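Local coordinates for protein probable mannosyltransferase KTR4 (Saccharomyces cerevisiae, PDB 5A07) that belongs to the GT-A class of glycosyltransferases as a probable mannosyltransferase and binds guanosine-5'-diphosphate and a manganese ion, at residues Phe258-Tyr263 with Ile377-Thr382; Asn236-Ile241 with Pro383-Pro388; Lys405-Pro408 with Leu412-Gln415. One frame throughout, in Å; residues are numbered along the deposited sequence.

Contact 1 of 3, residues Phe258-Tyr263 with Ile377-Thr382. With MN (manganese (II) ion), chain G.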
ATOM      1  N   PHE B 258       2.635  -5.423  -2.844  1.00 13.00           N
ATOM      2  CA  PHE B 258       3.319  -4.230  -2.458  1.00 13.63           C
ATOM      3  C   PHE B 258       4.787  -4.312  -2.870  1.00 13.92           C
ATOM      4  O   PHE B 258       5.313  -5.388  -3.169  1.00 13.60           O
ATOM      5  CB  PHE B 258       3.182  -3.975  -0.944  1.00 13.00           C
ATOM      6  CG  PHE B 258       4.041  -4.877  -0.069  1.00 12.68           C
ATOM      7  CD1 PHE B 258       3.620  -6.124   0.278  1.00 12.95           C
ATOM      8  CD2 PHE B 258       5.270  -4.462   0.383  1.00 13.42           C
ATOM      9  CE1 PHE B 258       4.410  -6.957   1.072  1.00 13.42           C
ATOM     10  CE2 PHE B 258       6.075  -5.289   1.161  1.00 13.98           C
ATOM     11  CZ  PHE B 258       5.632  -6.536   1.483  1.00 13.92           C
ATOM     12  N   VAL B 259       5.420  -3.161  -2.869  1.00 14.68           N
ATOM     13  CA  VAL B 259       6.866  -3.041  -3.089  1.00 15.88           C
ATOM     14  C   VAL B 259       7.701  -2.462  -1.941  1.00 16.62           C
ATOM     15  O   VAL B 259       8.925  -2.815  -1.812  1.00 16.07           O
ATOM     16  CB  VAL B 259       7.260  -2.308  -4.404  1.00 13.75           C
ATOM     17  CG1 VAL B 259       6.846  -3.072  -5.633  1.00 15.21           C
ATOM     18  CG2 VAL B 259       6.690  -0.904  -4.461  1.00 15.00           C
ATOM     19  N   LEU B 260       7.102  -1.557  -1.166  1.00 14.53           N
ATOM     20  CA  LEU B 260       7.793  -0.823  -0.166  1.00 14.21           C
ATOM     21  C   LEU B 260       6.968  -0.881   1.151  1.00 15.03           C
ATOM     22  O   LEU B 260       5.745  -0.898   1.107  1.00 13.64           O
ATOM     23  CB  LEU B 260       8.027   0.661  -0.601  1.00 16.14           C
ATOM     24  CG  LEU B 260       9.097   0.767  -1.697  1.00 16.49           C
ATOM     25  CD1 LEU B 260       9.048   2.081  -2.475  1.00 15.77           C
ATOM     26  CD2 LEU B 260      10.485   0.528  -1.092  1.00 16.86           C
ATOM     27  N   ASN B 261       7.645  -0.862   2.289  1.00 14.14           N
ATOM     28  CA  ASN B 261       7.022  -1.172   3.598  1.00 16.30           C
ATOM     29  C   ASN B 261       7.707  -0.264   4.604  1.00 15.96           C
ATOM     30  O   ASN B 261       8.897  -0.381   4.815  1.00 20.21           O
ATOM     31  CB  ASN B 261       7.323  -2.668   3.841  1.00 16.59           C
ATOM     32  CG  ASN B 261       6.549  -3.265   4.977  1.00 17.93           C
ATOM     33  OD1 ASN B 261       6.553  -2.751   6.122  1.00 18.57           O
ATOM     34  ND2 ASN B 261       5.913  -4.399   4.690  1.00 17.61           N
ATOM     35  N   LEU B 262       6.964   0.645   5.213  1.00 18.29           N
ATOM     36  CA  LEU B 262       7.496   1.753   5.953  1.00 18.50           C
ATOM     37  C   LEU B 262       6.833   1.944   7.336  1.00 17.65           C
ATOM     38  O   LEU B 262       5.716   1.535   7.580  1.00 18.61           O
ATOM     39  CB  LEU B 262       7.246   3.102   5.200  1.00 18.46           C
ATOM     40  CG  LEU B 262       7.718   3.279   3.748  1.00 22.56           C
ATOM     41  CD1 LEU B 262       7.367   4.690   3.233  1.00 21.51           C
ATOM     42  CD2 LEU B 262       9.199   3.031   3.665  1.00 22.80           C
ATOM     43  N   TYR B 263       7.528   2.682   8.148  1.00 17.30           N
ATOM     44  CA  TYR B 263       6.993   3.254   9.364  1.00 18.14           C
ATOM     45  C   TYR B 263       6.222   4.528   8.959  1.00 21.65           C
ATOM     46  O   TYR B 263       6.591   5.212   8.012  1.00 21.00           O
ATOM     47  CB  TYR B 263       8.081   3.595  10.348  1.00 18.16           C
ATOM     48  CG  TYR B 263       8.667   2.382  11.006  1.00 18.29           C
ATOM     49  CD1 TYR B 263       9.661   1.626  10.364  1.00 18.50           C
ATOM     50  CD2 TYR B 263       8.202   1.939  12.210  1.00 21.05           C
ATOM     51  CE1 TYR B 263      10.192   0.467  10.960  1.00 18.90           C
ATOM     52  CE2 TYR B 263       8.702   0.740  12.812  1.00 21.80           C
ATOM     53  CZ  TYR B 263       9.714   0.024  12.175  1.00 20.17           C
ATOM     54  OH  TYR B 263      10.193  -1.162  12.731  1.00 20.70           O
ATOM     55  N   ILE B 377       9.483  -5.833  -9.011  1.00 14.65           N
ATOM     56  CA  ILE B 377       8.951  -4.571  -9.562  1.00 14.98           C
ATOM     57  C   ILE B 377       9.835  -3.444  -9.046  1.00 14.46           C
ATOM     58  O   ILE B 377       9.661  -2.928  -7.944  1.00 16.05           O
ATOM     59  CB  ILE B 377       7.451  -4.361  -9.322  1.00 14.87           C
ATOM     60  CG1 ILE B 377       6.695  -5.505  -9.963  1.00 15.77           C
ATOM     61  CG2 ILE B 377       7.100  -2.987  -9.910  1.00 15.23           C
ATOM     62  CD1 ILE B 377       5.194  -5.392  -9.824  1.00 19.04           C
ATOM     63  N   GLY B 378      10.850  -3.098  -9.844  1.00 14.76           N
ATOM     64  CA  GLY B 378      11.716  -2.001  -9.524  1.00 14.29           C
ATOM     65  C   GLY B 378      10.873  -0.683  -9.588  1.00 14.02           C
ATOM     66  O   GLY B 378      10.184  -0.445 -10.590  1.00 17.01           O
ATOM     67  N   TYR B 379      10.889   0.108  -8.546  1.00 13.80           N
ATOM     68  CA  TYR B 379       9.905   1.182  -8.412  1.00 13.74           C
ATOM     69  C   TYR B 379      10.391   2.294  -7.530  1.00 14.17           C
ATOM     70  O   TYR B 379      11.089   2.060  -6.477  1.00 15.33           O
ATOM     71  CB  TYR B 379       8.645   0.657  -7.714  1.00 12.84           C
ATOM     72  CG  TYR B 379       7.632   1.732  -7.400  1.00 12.86           C
ATOM     73  CD1 TYR B 379       6.707   2.084  -8.352  1.00 13.63           C
ATOM     74  CD2 TYR B 379       7.467   2.213  -6.111  1.00 12.50           C
ATOM     75  CE1 TYR B 379       5.690   3.011  -8.059  1.00 15.43           C
ATOM     76  CE2 TYR B 379       6.501   3.138  -5.778  1.00 14.09           C
ATOM     77  CZ  TYR B 379       5.609   3.567  -6.802  1.00 15.39           C
ATOM     78  OH  TYR B 379       4.577   4.427  -6.527  1.00 15.10           O
ATOM     79  N   HIS B 380      10.084   3.531  -7.909  1.00 13.25           N
ATOM     80  CA  HIS B 380      10.409   4.701  -7.044  1.00 14.60           C
ATOM     81  C   HIS B 380       9.287   5.668  -6.963  1.00 14.87           C
ATOM     82  O   HIS B 380       8.687   5.995  -7.991  1.00 16.56           O
ATOM     83  CB  HIS B 380      11.661   5.367  -7.577  1.00 16.44           C
ATOM     84  CG  HIS B 380      11.899   6.756  -7.087  1.00 18.14           C
ATOM     85  ND1 HIS B 380      11.637   7.868  -7.857  1.00 24.43           N
ATOM     86  CD2 HIS B 380      12.409   7.219  -5.929  1.00 20.26           C
ATOM     87  CE1 HIS B 380      12.016   8.966  -7.201  1.00 21.76           C
ATOM     88  NE2 HIS B 380      12.480   8.593  -6.021  1.00 22.58           N
ATOM     89  N   HIS B 381       9.049   6.163  -5.747  1.00 15.56           N
ATOM     90  CA  HIS B 381       8.233   7.325  -5.485  1.00 17.07           C
ATOM     91  C   HIS B 381       9.034   8.047  -4.441  1.00 18.34           C
ATOM     92  O   HIS B 381       9.447   7.468  -3.403  1.00 16.09           O
ATOM     93  CB  HIS B 381       6.876   6.907  -4.915  1.00 17.98           C
ATOM     94  CG  HIS B 381       5.948   8.036  -4.517  1.00 18.77           C
ATOM     95  ND1 HIS B 381       6.228   8.951  -3.539  1.00 19.12           N
ATOM     96  CD2 HIS B 381       4.725   8.379  -4.994  1.00 20.27           C
ATOM     97  CE1 HIS B 381       5.199   9.771  -3.383  1.00 20.73           C
ATOM     98  NE2 HIS B 381       4.287   9.438  -4.265  1.00 21.42           N
ATOM     99  N   THR B 382       9.260   9.317  -4.636  1.00 17.47           N
ATOM    100  CA  THR B 382      10.126  10.030  -3.673  1.00 20.44           C
ATOM    101  C   THR B 382       9.695   9.819  -2.201  1.00 19.05           C
ATOM    102  O   THR B 382       8.536   9.871  -1.932  1.00 17.23           O
ATOM    103  CB  THR B 382      10.199  11.606  -3.957  1.00 22.73           C
ATOM    104  OG1 THR B 382      11.086  12.163  -2.969  1.00 21.52           O
ATOM    105  CG2 THR B 382       8.865  12.317  -3.802  1.00 26.11           C
TER
HETATM  106 MN    MN G 501       2.204  10.668  -4.344  1.00 23.60          MN
HETATM  107  O   HOH W   1       3.586  12.573  -4.053  1.00 23.26           O
HETATM  108  O   HOH W   2       2.515  11.187  -6.658  1.00 17.31           O
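Val259 and Tyr379 meet at about a right angle, CG2 of the valine lying 3.6 Å from ring atom CD2 of the tyrosine, on an oblique approach. Leu260 adds a second apolar touch to the same ring atom from a different direction: its CD1 sits near the ring plane, at the edge, 4.0 Å from Tyr379 CD2. The CB of Tyr379 points toward 258-263, and CG anti to the backbone N (chi1 174°) sets CD2 against these two methyls; the hydroxyl goes on to a hydrogen bond with Asn320. The other methyl of Val259, CG1, packs on Ile377, at 3.6 Å from its carbonyl O and 4.0 Å from its CB; these two side chains also cross nearly perpendicularly. No hydrogen bond joins the segments, and all four touching residues are buried, so the join is purely one of packing. Further along the second segment, His381 begins toward 258-263, but its imidazole turns away to the metal. NE2 binds manganese at 2.4 Å, while ND1 donates to Thr382 O at 3.0 Å, with an N-H...O angle of 156°. That acceptor lies close to the ring plane, so the bond helps fix the imidazole's rotation. Two waters and Glu232 also bind the manganese, and His381 touches guanosine-5'-diphosphate. Packing on the strand that carries a metal ligand, two residues before His381, thus joins the central sheet to the manganese and nucleotide site of this GT-A fold.

Contact 2 of 3, residues Asn236-Ile241 with Pro383-Pro388; sequences NFYCKI and PYTNCP
Tyr238 and Thr385 reach each other across a small three-stranded antiparallel sheet, in which strand 379-381 runs between the outer strands 236-237 and 384-386. The strands of the two segments are thus separated by a third; just beyond their ends, Tyr238 and Cys387 have the nearest CA atoms, 7.7 Å apart, and no direct hydrogen bond links the segments. The apolar contacts are two. Tyr238 CE2 lies 4.0 Å from Thr385 CG2, the methyl approaching the ring obliquely and the side chains crossing at about a right angle. One residue on, Cys239 SG rests 4.0 Å from Pro388 CG and 4.1 Å from Pro388 CD, at the CG-CD edge of the pyrrolidine. Covalent links are made outside the pair: the disulfides Cys239-Cys397 and Cys387-Cys401 tie both segments to the loop that follows strand 384-386. His380 of the middle strand touches both Tyr238 and Thr385. Polar contact between the segments is made through a water. The threonine torsion separates the two roles of its side chain: chi1 of -62° turns OG1 to the water and leaves CG2 for the tyrosine ring. A single water bridges the hydroxyls, 2.7 Å from Tyr238 OH and 2.7 Å from Thr385 OG1.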
ATOM      1  N   ASN B 236       8.402   6.027 -10.929  1.00 16.64           N
ATOM      2  CA  ASN B 236       9.302   5.392 -11.877  1.00 18.58           C
ATOM      3  C   ASN B 236       9.252   3.903 -11.766  1.00 16.82           C
ATOM      4  O   ASN B 236       9.102   3.380 -10.657  1.00 15.49           O
ATOM      5  CB  ASN B 236      10.761   5.847 -11.602  1.00 20.13           C
ATOM      6  CG  ASN B 236      10.916   7.363 -11.741  1.00 23.82           C
ATOM      7  OD1 ASN B 236      10.944   7.888 -12.849  1.00 25.38           O
ATOM      8  ND2 ASN B 236      10.854   8.052 -10.640  1.00 21.75           N
ATOM      9  N   PHE B 237       9.335   3.235 -12.907  1.00 15.51           N
ATOM     10  CA  PHE B 237       9.491   1.811 -12.970  1.00 15.42           C
ATOM     11  C   PHE B 237      10.791   1.513 -13.639  1.00 18.12           C
ATOM     12  O   PHE B 237      11.134   2.108 -14.693  1.00 16.83           O
ATOM     13  CB  PHE B 237       8.369   1.165 -13.741  1.00 16.45           C
ATOM     14  CG  PHE B 237       7.015   1.282 -13.059  1.00 17.03           C
ATOM     15  CD1 PHE B 237       6.636   0.400 -12.060  1.00 18.44           C
ATOM     16  CD2 PHE B 237       6.190   2.335 -13.341  1.00 16.14           C
ATOM     17  CE1 PHE B 237       5.443   0.572 -11.375  1.00 18.88           C
ATOM     18  CE2 PHE B 237       5.007   2.495 -12.690  1.00 18.20           C
ATOM     19  CZ  PHE B 237       4.651   1.640 -11.670  1.00 17.41           C
ATOM     20  N   TYR B 238      11.500   0.516 -13.154  1.00 17.02           N
ATOM     21  CA  TYR B 238      12.872   0.254 -13.654  1.00 19.47           C
ATOM     22  C   TYR B 238      13.075  -1.073 -14.316  1.00 21.67           C
ATOM     23  O   TYR B 238      14.108  -1.201 -15.010  1.00 19.52           O
ATOM     24  CB  TYR B 238      13.923   0.364 -12.520  1.00 17.66           C
ATOM     25  CG  TYR B 238      13.932   1.702 -11.851  1.00 18.56           C
ATOM     26  CD1 TYR B 238      14.360   2.874 -12.551  1.00 20.11           C
ATOM     27  CD2 TYR B 238      13.538   1.861 -10.547  1.00 17.73           C
ATOM     28  CE1 TYR B 238      14.308   4.153 -11.954  1.00 18.54           C
ATOM     29  CE2 TYR B 238      13.523   3.122  -9.957  1.00 18.63           C
ATOM     30  CZ  TYR B 238      13.937   4.252 -10.677  1.00 20.16           C
ATOM     31  OH  TYR B 238      13.869   5.452 -10.053  1.00 19.11           O
ATOM     32  N   CYS B 239      12.143  -2.028 -14.170  1.00 17.62           N
ATOM     33  CA  CYS B 239      12.423  -3.372 -14.574  1.00 18.14           C
ATOM     34  C   CYS B 239      11.295  -3.972 -15.350  1.00 18.86           C
ATOM     35  O   CYS B 239      10.127  -3.836 -14.990  1.00 16.14           O
ATOM     36  CB  CYS B 239      12.689  -4.251 -13.333  1.00 21.15           C
ATOM     37  SG  CYS B 239      13.934  -3.620 -12.210  1.00 24.91           S
ATOM     38  N   LYS B 240      11.649  -4.715 -16.383  1.00 16.85           N
ATOM     39  CA  LYS B 240      10.654  -5.350 -17.208  1.00 19.18           C
ATOM     40  C   LYS B 240       9.923  -6.477 -16.470  1.00 19.54           C
ATOM     41  O   LYS B 240      10.544  -7.350 -15.871  1.00 15.70           O
ATOM     42  CB  LYS B 240      11.304  -5.939 -18.442  1.00 23.14           C
ATOM     43  CG  LYS B 240      11.678  -4.852 -19.434  1.00 33.89           C
ATOM     44  CD  LYS B 240      11.873  -5.377 -20.838  1.00 45.52           C
ATOM     45  CE  LYS B 240      12.874  -4.475 -21.580  1.00 56.43           C
ATOM     46  NZ  LYS B 240      14.208  -5.079 -21.398  1.00 62.41           N
ATOM     47  N   ILE B 241       8.621  -6.481 -16.649  1.00 17.52           N
ATOM     48  CA  ILE B 241       7.745  -7.480 -16.072  1.00 18.28           C
ATOM     49  C   ILE B 241       7.071  -8.219 -17.202  1.00 17.56           C
ATOM     50  O   ILE B 241       6.237  -7.647 -17.910  1.00 18.18           O
ATOM     51  CB  ILE B 241       6.702  -6.844 -15.163  1.00 16.60           C
ATOM     52  CG1 ILE B 241       7.414  -6.091 -14.057  1.00 17.49           C
ATOM     53  CG2 ILE B 241       5.714  -7.921 -14.606  1.00 17.63           C
ATOM     54  CD1 ILE B 241       8.123  -6.992 -13.027  1.00 19.00           C
ATOM     55  N   PRO B 383      10.615   9.552  -1.276  1.00 18.93           N
ATOM     56  CA  PRO B 383      12.073   9.433  -1.392  1.00 18.56           C
ATOM     57  C   PRO B 383      12.618   7.989  -1.405  1.00 17.33           C
ATOM     58  O   PRO B 383      13.816   7.790  -1.166  1.00 19.05           O
ATOM     59  CB  PRO B 383      12.543  10.045  -0.085  1.00 19.79           C
ATOM     60  CG  PRO B 383      11.512   9.644   0.913  1.00 18.16           C
ATOM     61  CD  PRO B 383      10.204   9.597   0.148  1.00 19.36           C
ATOM     62  N   TYR B 384      11.806   7.001  -1.756  1.00 15.83           N
ATOM     63  CA  TYR B 384      12.223   5.597  -1.560  1.00 15.51           C
ATOM     64  C   TYR B 384      12.150   4.809  -2.827  1.00 16.60           C
ATOM     65  O   TYR B 384      11.289   5.041  -3.709  1.00 14.12           O
ATOM     66  CB  TYR B 384      11.343   4.969  -0.480  1.00 14.23           C
ATOM     67  CG  TYR B 384      11.382   5.638   0.894  1.00 15.59           C
ATOM     68  CD1 TYR B 384      12.536   5.706   1.620  1.00 18.04           C
ATOM     69  CD2 TYR B 384      10.254   6.204   1.440  1.00 16.80           C
ATOM     70  CE1 TYR B 384      12.573   6.365   2.812  1.00 19.42           C
ATOM     71  CE2 TYR B 384      10.241   6.813   2.678  1.00 17.66           C
ATOM     72  CZ  TYR B 384      11.408   6.870   3.362  1.00 18.18           C
ATOM     73  OH  TYR B 384      11.475   7.485   4.541  1.00 20.47           O
ATOM     74  N   THR B 385      13.019   3.806  -2.897  1.00 15.89           N
ATOM     75  CA  THR B 385      13.143   2.983  -4.082  1.00 16.03           C
ATOM     76  C   THR B 385      13.275   1.510  -3.710  1.00 15.82           C
ATOM     77  O   THR B 385      14.034   1.170  -2.799  1.00 16.45           O
ATOM     78  CB  THR B 385      14.403   3.364  -4.875  1.00 16.88           C
ATOM     79  OG1 THR B 385      14.295   4.727  -5.314  1.00 16.21           O
ATOM     80  CG2 THR B 385      14.544   2.568  -6.089  1.00 19.62           C
ATOM     81  N   ASN B 386      12.524   0.644  -4.419  1.00 15.34           N
ATOM     82  CA  ASN B 386      12.769  -0.779  -4.443  1.00 15.17           C
ATOM     83  C   ASN B 386      13.545  -1.065  -5.736  1.00 15.46           C
ATOM     84  O   ASN B 386      12.973  -0.953  -6.829  1.00 16.06           O
ATOM     85  CB  ASN B 386      11.438  -1.549  -4.464  1.00 14.52           C
ATOM     86  CG  ASN B 386      11.650  -3.037  -4.561  1.00 15.89           C
ATOM     87  OD1 ASN B 386      12.357  -3.649  -3.711  1.00 15.33           O
ATOM     88  ND2 ASN B 386      11.032  -3.651  -5.567  1.00 18.14           N
ATOM     89  N   CYS B 387      14.810  -1.451  -5.616  1.00 16.07           N
ATOM     90  CA  CYS B 387      15.682  -1.647  -6.773  1.00 16.31           C
ATOM     91  C   CYS B 387      16.365  -3.016  -6.672  1.00 17.74           C
ATOM     92  O   CYS B 387      17.345  -3.143  -5.923  1.00 16.27           O
ATOM     93  CB  CYS B 387      16.731  -0.544  -6.841  1.00 15.94           C
ATOM     94  SG  CYS B 387      17.677  -0.683  -8.404  1.00 20.44           S
ATOM     95  N   PRO B 388      15.813  -4.055  -7.344  1.00 16.07           N
ATOM     96  CA  PRO B 388      16.358  -5.396  -7.133  1.00 16.43           C
ATOM     97  C   PRO B 388      17.640  -5.631  -7.936  1.00 19.95           C
ATOM     98  O   PRO B 388      18.026  -4.762  -8.761  1.00 17.44           O
ATOM     99  CB  PRO B 388      15.244  -6.311  -7.667  1.00 15.61           C
ATOM    100  CG  PRO B 388      14.573  -5.470  -8.739  1.00 17.17           C
ATOM    101  CD  PRO B 388      14.609  -4.079  -8.229  1.00 16.99           C
TER
HETATM  102  O   HOH W   3      15.222   5.733  -7.689  1.00 22.89           O

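Contact 3 of 3, residues Lys405-Pro408 with Leu412-Gln415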
ATOM      1  N   LYS B 405      19.562   0.229  -2.926  1.00 16.53           N
ATOM      2  CA  LYS B 405      19.551   1.531  -2.292  1.00 18.80           C
ATOM      3  C   LYS B 405      18.129   2.070  -2.055  1.00 18.43           C
ATOM      4  O   LYS B 405      17.481   2.614  -2.959  1.00 20.69           O
ATOM      5  CB  LYS B 405      20.356   2.489  -3.181  1.00 24.28           C
ATOM      6  CG  LYS B 405      20.683   3.837  -2.584  1.00 27.62           C
ATOM      7  CD  LYS B 405      21.592   3.620  -1.396  1.00 34.97           C
ATOM      8  CE  LYS B 405      22.197   4.965  -0.983  1.00 43.26           C
ATOM      9  NZ  LYS B 405      22.973   4.789   0.266  1.00 43.67           N
ATOM     10  N   PHE B 406      17.670   1.921  -0.831  1.00 15.48           N
ATOM     11  CA  PHE B 406      16.336   2.220  -0.409  1.00 16.77           C
ATOM     12  C   PHE B 406      16.097   3.727  -0.485  1.00 17.90           C
ATOM     13  O   PHE B 406      15.033   4.158  -0.841  1.00 16.49           O
ATOM     14  CB  PHE B 406      16.202   1.724   1.030  1.00 17.05           C
ATOM     15  CG  PHE B 406      15.005   2.152   1.769  1.00 16.65           C
ATOM     16  CD1 PHE B 406      13.711   1.667   1.413  1.00 17.76           C
ATOM     17  CD2 PHE B 406      15.113   2.948   2.854  1.00 15.41           C
ATOM     18  CE1 PHE B 406      12.594   2.008   2.123  1.00 15.60           C
ATOM     19  CE2 PHE B 406      13.972   3.299   3.583  1.00 17.69           C
ATOM     20  CZ  PHE B 406      12.721   2.778   3.248  1.00 17.02           C
ATOM     21  N   THR B 407      17.102   4.504  -0.111  1.00 18.38           N
ATOM     22  CA  THR B 407      17.000   5.954  -0.112  1.00 20.89           C
ATOM     23  C   THR B 407      18.401   6.588  -0.118  1.00 23.97           C
ATOM     24  O   THR B 407      19.343   6.004   0.404  1.00 20.22           O
ATOM     25  CB  THR B 407      16.220   6.449   1.118  1.00 23.54           C
ATOM     26  OG1 THR B 407      16.051   7.860   1.014  1.00 27.98           O
ATOM     27  CG2 THR B 407      16.922   6.158   2.417  1.00 23.47           C
ATOM     28  N   PRO B 408      18.549   7.762  -0.737  1.00 23.21           N
ATOM     29  CA  PRO B 408      19.867   8.403  -0.726  1.00 24.73           C
ATOM     30  C   PRO B 408      20.202   9.082   0.607  1.00 23.32           C
ATOM     31  O   PRO B 408      21.362   9.430   0.825  1.00 23.16           O
ATOM     32  CB  PRO B 408      19.769   9.419  -1.859  1.00 22.79           C
ATOM     33  CG  PRO B 408      18.305   9.762  -1.989  1.00 25.76           C
ATOM     34  CD  PRO B 408      17.551   8.525  -1.538  1.00 27.53           C
ATOM     35  N   LEU B 412      16.885   8.490   6.810  1.00 25.48           N
ATOM     36  CA  LEU B 412      15.570   7.866   6.632  1.00 23.55           C
ATOM     37  C   LEU B 412      15.670   6.331   6.628  1.00 24.59           C
ATOM     38  O   LEU B 412      14.620   5.671   6.455  1.00 21.15           O
ATOM     39  CB  LEU B 412      14.922   8.335   5.305  1.00 23.43           C
ATOM     40  CG  LEU B 412      14.735   9.848   5.142  1.00 24.59           C
ATOM     41  CD1 LEU B 412      14.125  10.103   3.769  1.00 25.28           C
ATOM     42  CD2 LEU B 412      13.889  10.427   6.290  1.00 26.00           C
ATOM     43  N   ASP B 413      16.863   5.743   6.791  1.00 23.30           N
ATOM     44  CA  ASP B 413      16.962   4.247   6.810  1.00 25.64           C
ATOM     45  C   ASP B 413      16.099   3.647   7.877  1.00 23.55           C
ATOM     46  O   ASP B 413      15.522   2.548   7.677  1.00 22.11           O
ATOM     47  CB  ASP B 413      18.388   3.731   6.984  1.00 29.66           C
ATOM     48  CG  ASP B 413      19.225   3.892   5.709  1.00 36.25           C
ATOM     49  OD1 ASP B 413      18.647   3.809   4.602  1.00 34.60           O
ATOM     50  OD2 ASP B 413      20.457   4.020   5.853  1.00 33.08           O
ATOM     51  N   ASN B 414      15.932   4.342   8.992  1.00 20.30           N
ATOM     52  CA  ASN B 414      15.048   3.807  10.031  1.00 22.30           C
ATOM     53  C   ASN B 414      13.538   3.891   9.776  1.00 21.35           C
ATOM     54  O   ASN B 414      12.747   3.426  10.606  1.00 20.33           O
ATOM     55  CB  ASN B 414      15.380   4.418  11.405  1.00 24.78           C
ATOM     56  CG  ASN B 414      14.956   5.846  11.536  1.00 28.22           C
ATOM     57  OD1 ASN B 414      14.628   6.553  10.579  1.00 25.36           O
ATOM     58  ND2 ASN B 414      15.027   6.315  12.753  1.00 31.09           N
ATOM     59  N   GLN B 415      13.133   4.457   8.640  1.00 19.10           N
ATOM     60  CA  GLN B 415      11.764   4.393   8.196  1.00 19.53           C
ATOM     61  C   GLN B 415      11.403   3.094   7.405  1.00 16.67           C
ATOM     62  O   GLN B 415      10.279   2.867   7.131  1.00 17.41           O
ATOM     63  CB  GLN B 415      11.441   5.668   7.362  1.00 21.28           C
ATOM     64  CG  GLN B 415      11.665   6.981   8.120  1.00 19.74           C
ATOM     65  CD  GLN B 415      10.962   7.009   9.433  1.00 21.39           C
ATOM     66  OE1 GLN B 415       9.771   6.948   9.494  1.00 24.35           O
ATOM     67  NE2 GLN B 415      11.732   7.086  10.532  1.00 26.29           N
TER
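Phe406 lays the edge of its ring against 412-415, a 3-10 segment with which the loop between strand 384-386 and helix 418-425 doubles back on itself. Its CB is directed toward that segment, and a chi1 of 168° extends the side chain away from the backbone N, which brings CD2 and CE2 to the 3-10 segment. Along one edge, CD2 comes first, 4.0 Å from Asp413 OD1; the ring and carboxylate planes are 36° apart, and the two side chains run antiparallel, side by side. CE2 follows, 3.8 Å from Leu412 O, which lies in the ring plane. At the tip, CZ approaches Gln415 C obliquely at 4.4 Å. The two oxygens lie at the ring edge, where the partially positive C-H rim would suit them; neither contact is a hydrogen bond. The ring is held from other directions by stacking with Tyr384 and by touching Leu260 and Leu262 of strand 256-262. Thr407 continues the contact: its CG2 is 3.6 Å from Asp413 OD1, and OG1, hydrogen-bonded to Pro383 O, is 4.0 Å from Leu412 CD1. The carboxylate of Asp413 is thus met by carbon on its OD1 side, while OD2 forms a salt bridge with Lys73. Leu412 O has a second role as the acceptor of the turn, taking the N-H of Gln415 at an N-to-O distance of 2.9 Å. Beyond it, Gln415 NE2 donates to Asn414 OD1 at 2.9 Å, fairly straight at 158°, with the donor lying well above the plane of the asparagine carbonyl.

From the N terminus, the chain passes 236-241 and then 258-263 before either finds its partner. Contact 1 closes first, at 377-382, and contact 2 immediately afterwards, at 383-388, so the loop of contact 1 is wholly enclosed by that of contact 2. Contact 3 follows in series as a short local closure. Contacts 1 and 2 share the three-stranded sheet, where Asn386 N lies 2.9 Å from Tyr379 O. Contact 3 joins the later chain to both: Phe406 O is 2.9 Å from Thr385 N, and Gln415 O is 2.9 Å from Tyr263 N. Central sheet, small sheet and the loop before helix 418-425 are thereby tied together.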